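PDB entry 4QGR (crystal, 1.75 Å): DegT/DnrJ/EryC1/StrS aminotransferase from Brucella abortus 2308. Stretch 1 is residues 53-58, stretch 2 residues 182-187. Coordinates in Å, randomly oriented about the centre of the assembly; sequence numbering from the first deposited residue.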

# COMPACT_ATOMS: atom_id res chain seq x y z
N GLU A 53 23.37 -0.89 6.24
CA GLU A 53 24.81 -0.57 6.36
C GLU A 53 25.17 0.73 5.71
O GLU A 53 25.96 1.47 6.24
CB GLU A 53 25.66 -1.71 5.79
CG GLU A 53 25.44 -2.93 6.66
CD GLU A 53 26.64 -3.85 6.78
OE1 GLU A 53 27.79 -3.38 6.55
OE2 GLU A 53 26.39 -5.01 7.12
N TYR A 54 24.52 1.03 4.59
CA TYR A 54 24.72 2.29 3.89
C TYR A 54 24.33 3.47 4.79
O TYR A 54 25.03 4.49 4.85
CB TYR A 54 23.88 2.32 2.58
CG TYR A 54 24.07 3.59 1.80
CD1 TYR A 54 25.31 3.88 1.17
CD2 TYR A 54 23.06 4.53 1.69
CE1 TYR A 54 25.49 5.07 0.47
CE2 TYR A 54 23.24 5.70 0.98
CZ TYR A 54 24.46 5.97 0.40
OH TYR A 54 24.64 7.14 -0.30
N LEU A 55 23.20 3.33 5.47
CA LEU A 55 22.69 4.42 6.28
C LEU A 55 23.22 4.41 7.71
O LEU A 55 22.95 5.35 8.47
CB LEU A 55 21.16 4.34 6.35
CG LEU A 55 20.38 4.47 5.06
CD1 LEU A 55 18.88 4.28 5.30
CD2 LEU A 55 20.67 5.79 4.38
N GLY A 56 23.90 3.35 8.09
CA GLY A 56 24.31 3.14 9.49
C GLY A 56 23.21 2.98 10.49
O GLY A 56 23.31 3.45 11.63
N VAL A 57 22.14 2.30 10.12
CA VAL A 57 21.04 2.06 11.07
C VAL A 57 20.92 0.55 11.23
O VAL A 57 21.15 -0.20 10.26
CB VAL A 57 19.70 2.65 10.61
CG1 VAL A 57 19.83 4.15 10.34
CG2 VAL A 57 19.20 1.95 9.38
N GLU A 58 20.55 0.12 12.41
CA GLU A 58 20.56 -1.32 12.74
C GLU A 58 19.41 -2.06 12.10
O GLU A 58 19.54 -3.25 11.79
CB GLU A 58 20.48 -1.52 14.24
CG GLU A 58 21.66 -0.96 15.00
CD GLU A 58 21.58 -1.23 16.50
OE1 GLU A 58 21.17 -2.35 16.90
OE2 GLU A 58 21.92 -0.31 17.26
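Stretch 2, residues 182-187: VMCGAF

No direct hydrogen bond joins these two segments, whose touching residues are at least 128 positions apart in sequence; the one polar link is a water. It donates to Leu55 O at 2.8 Å and accepts from Met183 N at 2.9 Å, so a carbonyl at the end of a helix and an amide in a strand are matched through a single solvent molecule. The example illustrates a general principle: where a helix ends against a turn, side chains can pack closely while a water satisfies backbone groups that do not reach one another.

The helix of stretch 1 runs through Leu55, and Gly56 leaves helical geometry with positive phi (64°), a conformation that favours glycine; its N makes a weak hydrogen bond to Glu53 O at 3.3 Å. Stretch 2 leaves its strand at Met183 and enters a type II turn that ends at Ala186, closed by Ala186 N to Met183 O at 2.9 Å. The two chains advance in the same order, Met183 lying nearest Leu55 (CA to CA 5.4 Å) and Ala186 nearest Val57 (CA to CA 6.1 Å).

Met183, m at all three chi angles, covers the helix end. Met183 CE lies over one face of the Tyr54 ring, 4.0 Å from its centroid in a CH-pi contact, and Met183 CB rests 3.5 Å from Leu55 O. The Leu55 side chain reaches the turn, with CD2 3.5 Å from Cys184 O. At Gly185 the backbone angles by themselves call for glycine, and the packing agrees: a CB there would point toward stretch 1 and come to 3.3 Å from Leu55 CD1. At the last position of the turn, Ala186 CB meets Val57 CG1 at 3.4 Å. In all, the contact buries 275 Å², summed over both sides.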

# COMPACT_ATOMS: atom_id res chain seq x y z
N VAL A 182 26.05 11.85 9.81
CA VAL A 182 24.93 10.99 10.10
C VAL A 182 24.09 11.00 8.83
O VAL A 182 23.85 12.04 8.26
CB VAL A 182 24.15 11.50 11.30
CG1 VAL A 182 22.91 10.64 11.50
CG2 VAL A 182 25.05 11.45 12.55
N MET A 183 23.76 9.81 8.34
CA MET A 183 22.97 9.72 7.10
C MET A 183 21.50 10.05 7.35
O MET A 183 20.88 9.54 8.30
CB MET A 183 23.05 8.29 6.56
CG MET A 183 24.46 7.82 6.20
SD MET A 183 25.25 8.73 4.85
CE MET A 183 24.48 7.94 3.45
N CYS A 184 20.89 10.77 6.42
CA CYS A 184 19.46 10.94 6.43
C CYS A 184 18.80 9.58 6.41
O CYS A 184 19.20 8.68 5.67
CB CYS A 184 19.00 11.76 5.23
SG CYS A 184 19.49 13.51 5.31
N GLY A 185 17.79 9.44 7.23
CA GLY A 185 17.23 8.14 7.57
C GLY A 185 17.50 7.70 8.99
O GLY A 185 16.69 6.94 9.59
N ALA A 186 18.59 8.21 9.56
CA ALA A 186 19.07 7.78 10.83
C ALA A 186 18.81 8.79 11.97
O ALA A 186 19.32 8.62 13.09
CB ALA A 186 20.59 7.48 10.71
N PHE A 187 18.04 9.85 11.69
CA PHE A 187 17.61 10.83 12.68
C PHE A 187 16.26 10.45 13.33
O PHE A 187 15.53 9.58 12.85
CB PHE A 187 17.54 12.22 12.04
CG PHE A 187 18.87 12.73 11.53
CD1 PHE A 187 19.80 13.28 12.42
CD2 PHE A 187 19.19 12.70 10.18
CE1 PHE A 187 21.01 13.79 11.94
CE2 PHE A 187 20.40 13.18 9.69
CZ PHE A 187 21.32 13.73 10.60
O HOH W 1 24.29 7.38 9.80